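Local coordinates for protein alcohol dehydrogenase (Thermus sp., PDB 4CPD) that probably catalyses the NAD-dependent interconversion of alcohols with aldehydes or ketones, as a zinc-containing member of the medium-chain alcohol dehydrogenase family, at residues I185-A188 against Q189-A193; I217-Q221 against E222-R226; P275-L278 against A279-L282; A293-H296 against L297-A301. One frame throughout, in Å; residues are numbered along the deposited sequence.

Overall arrangement
All four contacts are local turns or helix ends placed round the cofactor-binding Rossmann domain. Contact 1 ends the first crossover helix of the parallel sheet and contact 2 leaves its edge strand 215-218; their centres lie 22 Å apart. Contact 2 comes close to the bound NAD, with the side chain of A219 about 5 Å away. Contact 4 opens with A293 bonded to the nicotinamide carboxamide, and the side chain of V295 is about 8 Å from a zinc ion. Thus contact 2 lies near the adenine end, whereas contact 4, 33 Å away between centres, binds the nicotinamide end. Contact 3 lies away from these sites, at the subunit interface, its centre 29 Å from that of contact 1.

Contact 1: I185-A188 against Q189-A193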
loop_
_atom_site.group_PDB
_atom_site.type_symbol
_atom_site.label_atom_id
_atom_site.label_comp_id
_atom_site.label_asym_id
_atom_site.label_seq_id
_atom_site.Cartn_x
_atom_site.Cartn_y
_atom_site.Cartn_z
ATOM N N ILE A 185 -7.205 15.264 11.126
ATOM C CA ILE A 185 -6.344 16.279 11.726
ATOM C C ILE A 185 -6.217 16.101 13.239
ATOM O O ILE A 185 -5.120 15.997 13.769
ATOM C CB ILE A 185 -6.838 17.682 11.415
ATOM C CG1 ILE A 185 -6.619 17.976 9.948
ATOM C CG2 ILE A 185 -6.064 18.700 12.211
ATOM C CD1 ILE A 185 -7.432 19.152 9.446
ATOM N N GLU A 186 -7.340 16.045 13.929
ATOM C CA GLU A 186 -7.322 15.882 15.380
ATOM C C GLU A 186 -6.554 14.630 15.759
ATOM O O GLU A 186 -5.724 14.684 16.632
ATOM C CB GLU A 186 -8.744 15.810 15.931
ATOM C CG GLU A 186 -8.869 16.088 17.421
ATOM C CD GLU A 186 -10.317 16.066 17.928
ATOM O OE1 GLU A 186 -11.273 16.089 17.128
ATOM O OE2 GLU A 186 -10.506 16.049 19.149
ATOM N N VAL A 187 -6.849 13.504 15.108
ATOM C CA VAL A 187 -6.220 12.223 15.443
ATOM C C VAL A 187 -4.728 12.341 15.225
ATOM O O VAL A 187 -3.927 11.946 16.085
ATOM C CB VAL A 187 -6.729 11.070 14.562
ATOM C CG1 VAL A 187 -5.885 9.814 14.776
ATOM C CG2 VAL A 187 -8.193 10.776 14.837
ATOM N N ALA A 188 -4.347 12.884 14.073
ATOM C CA ALA A 188 -2.931 12.978 13.750
ATOM C C ALA A 188 -2.185 13.684 14.884
ATOM O O ALA A 188 -1.130 13.232 15.346
ATOM C CB ALA A 188 -2.727 13.698 12.439
ATOM N N GLN A 189 -2.770 14.772 15.359
ATOM C CA GLN A 189 -2.274 15.482 16.560
ATOM C C GLN A 189 -2.009 14.564 17.737
ATOM O O GLN A 189 -0.908 14.443 18.194
ATOM C CB GLN A 189 -3.284 16.522 17.018
ATOM C CG GLN A 189 -2.677 17.584 17.896
ATOM C CD GLN A 189 -1.883 18.573 17.072
ATOM O OE1 GLN A 189 -2.191 18.796 15.911
ATOM N NE2 GLN A 189 -0.854 19.168 17.669
ATOM N N VAL A 190 -3.018 13.859 18.175
ATOM C CA VAL A 190 -2.883 12.985 19.330
ATOM C C VAL A 190 -1.936 11.772 19.088
ATOM O O VAL A 190 -1.422 11.190 20.045
ATOM C CB VAL A 190 -4.299 12.559 19.755
ATOM C CG1 VAL A 190 -4.286 11.452 20.804
ATOM C CG2 VAL A 190 -5.056 13.798 20.217
ATOM N N LEU A 191 -1.707 11.392 17.828
ATOM C CA LEU A 191 -0.772 10.323 17.524
ATOM C C LEU A 191 0.648 10.852 17.337
ATOM O O LEU A 191 1.526 10.138 16.870
ATOM C CB LEU A 191 -1.243 9.541 16.301
ATOM C CG LEU A 191 -2.131 8.333 16.610
ATOM C CD1 LEU A 191 -3.295 8.699 17.512
ATOM C CD2 LEU A 191 -2.608 7.710 15.297
ATOM N N GLY A 192 0.854 12.113 17.690
ATOM C CA GLY A 192 2.181 12.704 17.777
ATOM C C GLY A 192 2.787 13.196 16.489
ATOM O O GLY A 192 3.994 13.158 16.320
ATOM N N ALA A 193 1.968 13.655 15.566
ATOM C CA ALA A 193 2.513 14.180 14.336
ATOM C C ALA A 193 3.303 15.416 14.678
ATOM O O ALA A 193 2.947 16.133 15.566
ATOM C CB ALA A 193 1.413 14.505 13.356
#
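The helix that ends here is still regular where Q189 N donates to I185 O, 3.1 Å away and nearly straight at 174°, and where V190 N donates to E186 O at 3.2 Å. L191 N follows with a bond of 2.9 Å to V187 O. A193 N reaches back five residues to A188 O (3.1 Å), while G192 N binds Q189 O at 3.0 Å. Together these last two bonds form a Schellman motif with G192 as its C-prime residue, and the positive phi of 82° suits glycine. The motif closes helix 179-190, the crossover of the beta-alpha-beta unit 171-175, 179-190, 195-200 in the Rossmann fold. One turn apart, V187 and L191 lie side by side and point the same way. V187 has CG1 anti to the backbone N (chi1 170°), which sets that methyl 3.9 Å from both L191 CD1 and L191 CD2. L191 also packs on I162 of helix 153-163, and an alanine here would probably leave V187 CG1 without its neighbours in this turn and open a gap beside I162. A188 is small enough for the returning chain, its CB resting 4.3 Å from A193 CB. E186 OE2 accepts from Q312 N.

Contact 2: I217-Q221 against E222-R226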
loop_
_atom_site.group_PDB
_atom_site.type_symbol
_atom_site.label_atom_id
_atom_site.label_comp_id
_atom_site.label_asym_id
_atom_site.label_seq_id
_atom_site.Cartn_x
_atom_site.Cartn_y
_atom_site.Cartn_z
ATOM N N ILE A 217 -4.026 25.398 3.898
ATOM C CA ILE A 217 -3.523 25.667 2.551
ATOM C C ILE A 217 -4.712 25.690 1.591
ATOM O O ILE A 217 -5.379 24.664 1.395
ATOM C CB ILE A 217 -2.540 24.575 2.082
ATOM C CG1 ILE A 217 -1.306 24.530 2.999
ATOM C CG2 ILE A 217 -2.133 24.811 0.637
ATOM C CD1 ILE A 217 -0.293 23.446 2.658
ATOM N N ASN A 218 -4.984 26.851 1.000
ATOM C CA ASN A 218 -6.083 26.963 0.041
ATOM C C ASN A 218 -5.622 26.589 -1.372
ATOM O O ASN A 218 -4.789 27.282 -1.965
ATOM C CB ASN A 218 -6.682 28.373 0.061
ATOM C CG ASN A 218 -8.103 28.409 -0.479
ATOM O OD1 ASN A 218 -8.381 27.847 -1.539
ATOM N ND2 ASN A 218 -9.013 29.058 0.251
ATOM N N ALA A 219 -6.164 25.492 -1.901
ATOM C CA ALA A 219 -5.738 24.968 -3.210
ATOM C C ALA A 219 -6.201 25.814 -4.397
ATOM O O ALA A 219 -5.641 25.687 -5.492
ATOM C CB ALA A 219 -6.211 23.537 -3.385
ATOM N N GLU A 220 -7.221 26.651 -4.176
ATOM C CA GLU A 220 -7.680 27.624 -5.179
ATOM C C GLU A 220 -6.652 28.748 -5.321
ATOM O O GLU A 220 -6.375 29.211 -6.433
ATOM C CB GLU A 220 -9.036 28.234 -4.788
ATOM C CG GLU A 220 -10.063 28.282 -5.908
ATOM C CD GLU A 220 -11.164 27.259 -5.691
ATOM O OE1 GLU A 220 -12.083 27.560 -4.902
ATOM O OE2 GLU A 220 -11.110 26.155 -6.289
ATOM N N GLN A 221 -6.078 29.153 -4.187
ATOM C CA GLN A 221 -5.243 30.355 -4.092
ATOM C C GLN A 221 -3.727 30.130 -4.177
ATOM O O GLN A 221 -2.959 31.091 -4.223
ATOM C CB GLN A 221 -5.532 31.072 -2.777
ATOM C CG GLN A 221 -7.004 31.353 -2.513
ATOM C CD GLN A 221 -7.253 32.154 -1.236
ATOM O OE1 GLN A 221 -8.236 32.897 -1.157
ATOM N NE2 GLN A 221 -6.376 32.002 -0.226
ATOM N N GLU A 222 -3.284 28.881 -4.168
ATOM C CA GLU A 222 -1.861 28.595 -4.317
ATOM C C GLU A 222 -1.662 27.161 -4.773
ATOM O O GLU A 222 -2.622 26.361 -4.781
ATOM C CB GLU A 222 -1.072 28.893 -3.020
ATOM C CG GLU A 222 -1.642 28.276 -1.747
ATOM C CD GLU A 222 -0.828 28.607 -0.496
ATOM O OE1 GLU A 222 0.416 28.522 -0.555
ATOM O OE2 GLU A 222 -1.424 28.932 0.561
ATOM N N ASN A 223 -0.428 26.866 -5.200
ATOM C CA ASN A 223 -0.004 25.494 -5.476
ATOM C C ASN A 223 0.285 24.769 -4.163
ATOM O O ASN A 223 1.283 25.076 -3.479
ATOM C CB ASN A 223 1.239 25.430 -6.380
ATOM C CG ASN A 223 1.449 24.041 -6.995
ATOM O OD1 ASN A 223 0.855 23.036 -6.568
ATOM N ND2 ASN A 223 2.285 23.985 -8.016
ATOM N N PRO A 224 -0.579 23.794 -3.816
ATOM C CA PRO A 224 -0.434 23.104 -2.540
ATOM C C PRO A 224 0.835 22.273 -2.495
ATOM O O PRO A 224 1.466 22.186 -1.439
ATOM C CB PRO A 224 -1.690 22.239 -2.449
ATOM C CG PRO A 224 -2.183 22.104 -3.841
ATOM C CD PRO A 224 -1.692 23.265 -4.625
ATOM N N VAL A 225 1.230 21.721 -3.640
ATOM C CA VAL A 225 2.396 20.859 -3.693
ATOM C C VAL A 225 3.656 21.629 -3.334
ATOM O O VAL A 225 4.437 21.143 -2.524
ATOM C CB VAL A 225 2.552 20.193 -5.069
ATOM C CG1 VAL A 225 3.840 19.376 -5.127
ATOM C CG2 VAL A 225 1.344 19.314 -5.387
ATOM N N ARG A 226 3.847 22.805 -3.950
ATOM C CA ARG A 226 5.024 23.685 -3.700
ATOM C C ARG A 226 5.115 24.039 -2.217
ATOM O O ARG A 226 6.167 23.978 -1.582
ATOM C CB ARG A 226 4.896 24.978 -4.517
#
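I217 CG2 packs against the ring of P224, 4.0 Å from P224 CB, the two side chains crossing at about a right angle. The contact is the turn from strand 215-218, at the edge of the Rossmann sheet, into helix 224-231. An Asx turn begins it: N218 OD1 accepts from E220 N at 3.1 Å, in the carbonyl plane, on a lone pair. Asparagine suits the place because its short amide can reach forward to the N-H two residues on. E222 N makes a weak bond to N218 O. With CG wedged between its own N and carbonyl carbon (chi1 51°), the E222 chain runs back over the strand end, its CG passing N218 O and its CD 4.2 Å from I217 CG2. E222 OE1 forms a long, weak ion pair with R227 NE, and an alanine in place of E222 would probably uncover I217 CG2 and leave R227 without that partner. A219 CB touches P224 CG at 4.3 Å, and both residues lean on I199. P224 suits the first helical turn, where its missing N-H costs no bond. N223 is the N-cap: its OD1 accepts from V225 N at 3.2 Å, the donor 47° out of the carbonyl plane.

Contact 3: P275-L278 against A279-L282; sequences PFPL and ASGL
At the subunit interface, the turn from strand 273-277 into helix 279-284 sets P277 beside S280 and L278 beside L282. The first helical bond is already in place, L282 N donating to L278 O at 2.8 Å with the donor nearly along the C=O axis. A chi1 of -152° swings L278 CG to the side of its carbonyl carbon, alongside L282; the two side chains point the same way and meet at L278 CD2 and L282 CD1, 4.2 Å apart. L282 CG also lies 3.6 Å from L278 O, which probably helps shield the bonded carbonyl. On another side of the turn, P277 CB lies against the hydroxyl oxygen of S280. G281 passes close to the end of the strand, its CA making a CA-H...O contact of 3.5 Å to P277 O, with 144° at the hydrogen. Glycine suits this place because a CB would point straight at P277 O and collide with it. The surroundings come from both subunits. F276 and P277 rest on L254 of helix 247-256 and L286 of strand 286-290. They also pair antiparallel with a strand of the second subunit, which continues the sheet, and L278 and L282 pack on L250 and I290 of that subunit.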
loop_
_atom_site.group_PDB
_atom_site.type_symbol
_atom_site.label_atom_id
_atom_site.label_comp_id
_atom_site.label_asym_id
_atom_site.label_seq_id
_atom_site.Cartn_x
_atom_site.Cartn_y
_atom_site.Cartn_z
ATOM N N PRO A 275 -4.522 7.906 -13.283
ATOM C CA PRO A 275 -3.138 7.596 -13.687
ATOM C C PRO A 275 -2.142 7.531 -12.519
ATOM O O PRO A 275 -1.851 8.547 -11.876
ATOM C CB PRO A 275 -2.782 8.757 -14.625
ATOM C CG PRO A 275 -3.606 9.911 -14.134
ATOM C CD PRO A 275 -4.857 9.330 -13.509
ATOM N N PHE A 276 -1.626 6.337 -12.251
ATOM C CA PHE A 276 -0.665 6.129 -11.163
ATOM C C PHE A 276 0.708 6.205 -11.773
ATOM O O PHE A 276 0.941 5.523 -12.760
ATOM C CB PHE A 276 -0.848 4.757 -10.530
ATOM C CG PHE A 276 -0.197 4.623 -9.199
ATOM C CD1 PHE A 276 1.166 4.479 -9.100
ATOM C CD2 PHE A 276 -0.950 4.634 -8.043
ATOM C CE1 PHE A 276 1.788 4.372 -7.869
ATOM C CE2 PHE A 276 -0.341 4.527 -6.799
ATOM C CZ PHE A 276 1.028 4.392 -6.710
ATOM N N PRO A 277 1.615 7.029 -11.200
ATOM C CA PRO A 277 2.949 7.172 -11.756
ATOM C C PRO A 277 3.709 5.866 -11.733
ATOM O O PRO A 277 3.731 5.172 -10.707
ATOM C CB PRO A 277 3.631 8.176 -10.824
ATOM C CG PRO A 277 2.791 8.237 -9.604
ATOM C CD PRO A 277 1.404 7.942 -10.064
ATOM N N LEU A 278 4.340 5.552 -12.862
ATOM C CA LEU A 278 5.046 4.299 -13.035
ATOM C C LEU A 278 6.552 4.541 -12.935
ATOM O O LEU A 278 7.168 4.208 -11.940
ATOM C CB LEU A 278 4.637 3.641 -14.350
ATOM C CG LEU A 278 4.731 2.117 -14.371
ATOM C CD1 LEU A 278 3.998 1.561 -15.582
ATOM C CD2 LEU A 278 6.179 1.632 -14.355
ATOM N N ALA A 279 7.159 5.127 -13.952
ATOM C CA ALA A 279 8.608 5.248 -13.969
ATOM C C ALA A 279 9.021 6.062 -12.774
ATOM O O ALA A 279 9.928 5.689 -12.041
ATOM C CB ALA A 279 9.066 5.903 -15.252
ATOM N N SER A 280 8.328 7.180 -12.580
ATOM C CA SER A 280 8.602 8.054 -11.439
ATOM C C SER A 280 8.205 7.353 -10.135
ATOM O O SER A 280 8.857 7.521 -9.106
ATOM C CB SER A 280 7.905 9.418 -11.602
ATOM O OG SER A 280 6.499 9.316 -11.427
ATOM N N GLY A 281 7.144 6.552 -10.194
ATOM C CA GLY A 281 6.719 5.741 -9.049
ATOM C C GLY A 281 7.808 4.810 -8.557
ATOM O O GLY A 281 7.974 4.664 -7.371
ATOM N N LEU A 282 8.557 4.210 -9.474
ATOM C CA LEU A 282 9.619 3.305 -9.126
ATOM C C LEU A 282 10.746 4.007 -8.416
ATOM O O LEU A 282 11.320 3.487 -7.433
ATOM C CB LEU A 282 10.187 2.638 -10.380
ATOM C CG LEU A 282 9.359 1.516 -10.985
ATOM C CD1 LEU A 282 9.829 1.219 -12.402
ATOM C CD2 LEU A 282 9.460 0.285 -10.112
#

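Contact 4: A293-H296 against L297-A301; sequences ANVH and LYIDA. With NAD (nicotinamide-adenine-dinucleotide), chain G.
The ring of Y298 has L297 CB over the centre of one face, 4.1 Å above its plane, and N294 O approaches it obliquely, 3.5 Å from Y298 CD2. The H296 imidazole meets the rings of H86 and Y100. The contact is the start of helix 295-307, which follows the last strand of the Rossmann sheet and the loop that meets the cofactor. N294 O takes L297 N at 2.9 Å, the donor 36° out of the carbonyl plane, and V295 O takes Y298 N at 3.0 Å and, weakly, I299 N. The N294 side chain, its CG anti to the backbone N (chi1 179°), crosses L297 with ND2 3.5 Å from L297 CB. That amide suits a buried loop end because it can both donate and accept: ND2 donates to H98 O, and OD1 takes weak bonds from Y100 N and N101 N. The Y298 hydroxyl bonds to Q163. V295 CG1 packs against I299 CB one turn on. At the kink a water bridges H296 O and D300, donating to H296 O and D300 OD2 and accepting from D300 N. Ahead of the helix, A293 is small, which probably helps the carboxamide come close: A293 N donates to O7N of the nicotinamide carboxamide at 2.7 Å, nearly straight at 167°.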
loop_
_atom_site.group_PDB
_atom_site.type_symbol
_atom_site.label_atom_id
_atom_site.label_comp_id
_atom_site.label_asym_id
_atom_site.label_seq_id
_atom_site.Cartn_x
_atom_site.Cartn_y
_atom_site.Cartn_z
ATOM N N ALA A 293 -13.683 1.911 4.924
ATOM C CA ALA A 293 -13.218 1.734 6.296
ATOM C C ALA A 293 -13.493 0.387 6.810
ATOM O O ALA A 293 -14.461 -0.235 6.417
ATOM C CB ALA A 293 -13.905 2.724 7.186
ATOM N N ASN A 294 -12.649 -0.064 7.717
ATOM C CA ASN A 294 -12.829 -1.355 8.393
ATOM C C ASN A 294 -13.022 -1.027 9.867
ATOM O O ASN A 294 -12.226 -1.363 10.756
ATOM C CB ASN A 294 -11.620 -2.247 8.158
ATOM C CG ASN A 294 -11.735 -3.582 8.846
ATOM O OD1 ASN A 294 -12.824 -4.041 9.164
ATOM N ND2 ASN A 294 -10.612 -4.218 9.082
ATOM N N VAL A 295 -14.121 -0.338 10.105
ATOM C CA VAL A 295 -14.417 0.256 11.397
ATOM C C VAL A 295 -14.272 -0.687 12.574
ATOM O O VAL A 295 -13.743 -0.294 13.615
ATOM C CB VAL A 295 -15.830 0.843 11.408
ATOM C CG1 VAL A 295 -16.163 1.389 12.785
ATOM C CG2 VAL A 295 -15.960 1.947 10.355
ATOM N N HIS A 296 -14.726 -1.914 12.412
ATOM C CA HIS A 296 -14.704 -2.886 13.512
ATOM C C HIS A 296 -13.308 -3.087 14.075
ATOM O O HIS A 296 -13.152 -3.345 15.251
ATOM C CB HIS A 296 -15.214 -4.242 13.059
ATOM C CG HIS A 296 -16.583 -4.204 12.461
ATOM N ND1 HIS A 296 -16.847 -3.584 11.259
ATOM C CD2 HIS A 296 -17.763 -4.711 12.894
ATOM C CE1 HIS A 296 -18.124 -3.717 10.970
ATOM N NE2 HIS A 296 -18.704 -4.386 11.950
ATOM N N LEU A 297 -12.295 -2.995 13.210
ATOM C CA LEU A 297 -10.946 -3.235 13.626
ATOM C C LEU A 297 -10.494 -2.171 14.639
ATOM O O LEU A 297 -9.717 -2.482 15.506
ATOM C CB LEU A 297 -10.012 -3.253 12.406
ATOM C CG LEU A 297 -8.601 -3.833 12.686
ATOM C CD1 LEU A 297 -8.694 -5.278 13.092
ATOM C CD2 LEU A 297 -7.692 -3.693 11.469
ATOM N N TYR A 298 -11.003 -0.941 14.512
ATOM C CA TYR A 298 -10.531 0.209 15.259
ATOM C C TYR A 298 -11.479 0.714 16.329
ATOM O O TYR A 298 -11.079 1.449 17.206
ATOM C CB TYR A 298 -10.270 1.345 14.274
ATOM C CG TYR A 298 -9.318 0.927 13.175
ATOM C CD1 TYR A 298 -8.001 0.599 13.476
ATOM C CD2 TYR A 298 -9.732 0.847 11.849
ATOM C CE1 TYR A 298 -7.126 0.206 12.488
ATOM C CE2 TYR A 298 -8.865 0.447 10.857
ATOM C CZ TYR A 298 -7.573 0.128 11.189
ATOM O OH TYR A 298 -6.695 -0.258 10.232
ATOM N N ILE A 299 -12.738 0.339 16.261
ATOM C CA ILE A 299 -13.759 0.985 17.082
ATOM C C ILE A 299 -13.485 0.912 18.584
ATOM O O ILE A 299 -13.770 1.845 19.284
ATOM C CB ILE A 299 -15.158 0.422 16.769
ATOM C CG1 ILE A 299 -16.234 1.320 17.351
ATOM C CG2 ILE A 299 -15.311 -0.995 17.316
ATOM C CD1 ILE A 299 -17.603 0.999 16.813
ATOM N N ASP A 300 -12.904 -0.175 19.079
ATOM C CA ASP A 300 -12.676 -0.308 20.527
ATOM C C ASP A 300 -11.653 0.718 21.007
ATOM O O ASP A 300 -11.855 1.346 22.051
ATOM C CB ASP A 300 -12.277 -1.736 20.901
ATOM C CG ASP A 300 -13.409 -2.743 20.633
ATOM O OD1 ASP A 300 -14.502 -2.569 21.197
ATOM O OD2 ASP A 300 -13.250 -3.681 19.810
ATOM N N ALA A 301 -10.593 0.916 20.221
ATOM C CA ALA A 301 -9.564 1.887 20.559
ATOM C C ALA A 301 -10.101 3.282 20.452
ATOM O O ALA A 301 -9.765 4.133 21.254
ATOM C CB ALA A 301 -8.370 1.739 19.658
HETATM P PA NAD G . -17.804 16.404 2.529
HETATM O O1A NAD G . -18.715 17.045 3.578
HETATM O O2A NAD G . -18.227 16.421 1.063
HETATM O O5B NAD G . -16.281 16.949 2.599
HETATM C C5B NAD G . -15.495 17.085 1.416
HETATM C C4B NAD G . -14.505 18.234 1.580
HETATM O O4B NAD G . -13.515 18.177 0.544
HETATM C C3B NAD G . -15.208 19.592 1.479
HETATM O O3B NAD G . -14.766 20.530 2.473
HETATM C C2B NAD G . -14.813 20.099 0.121
HETATM O O2B NAD G . -14.783 21.528 0.072
HETATM C C1B NAD G . -13.439 19.478 -0.034
HETATM N N9A NAD G . -13.078 19.405 -1.450
HETATM C C8A NAD G . -13.903 19.016 -2.443
HETATM N N7A NAD G . -13.239 19.084 -3.622
HETATM C C5A NAD G . -11.979 19.513 -3.376
HETATM C C6A NAD G . -10.765 19.786 -4.171
HETATM N N6A NAD G . -10.810 19.595 -5.499
HETATM N N1A NAD G . -9.640 20.226 -3.548
HETATM C C2A NAD G . -9.605 20.412 -2.214
HETATM N N3A NAD G . -10.682 20.180 -1.427
HETATM C C4A NAD G . -11.872 19.735 -1.936
HETATM O O3 NAD G . -17.579 14.840 2.892
HETATM P PN NAD G . -17.083 14.174 4.285
HETATM O O1N NAD G . -18.354 13.970 5.087
HETATM O O2N NAD G . -15.834 14.872 4.834
HETATM O O5D NAD G . -16.538 12.751 3.742
HETATM C C5D NAD G . -15.220 12.734 3.159
HETATM C C4D NAD G . -15.025 11.749 2.009
HETATM O O4D NAD G . -14.718 10.465 2.569
HETATM C C3D NAD G . -16.255 11.560 1.119
HETATM O O3D NAD G . -15.808 11.291 -0.221
HETATM C C2D NAD G . -16.973 10.367 1.755
HETATM O O2D NAD G . -17.891 9.647 0.893
HETATM C C1D NAD G . -15.762 9.540 2.194
HETATM N N1N NAD G . -16.045 8.570 3.264
HETATM C C2N NAD G . -15.451 7.385 3.102
HETATM C C3N NAD G . -15.607 6.353 4.016
HETATM C C7N NAD G . -14.866 5.082 3.714
HETATM O O7N NAD G . -15.267 4.001 4.114
HETATM N N7N NAD G . -13.727 5.189 3.002
HETATM C C4N NAD G . -16.408 6.564 5.151
HETATM C C5N NAD G . -17.027 7.809 5.314
HETATM C C6N NAD G . -16.831 8.810 4.348
HETATM O O HOH W 1 -12.105 -2.307 17.595
#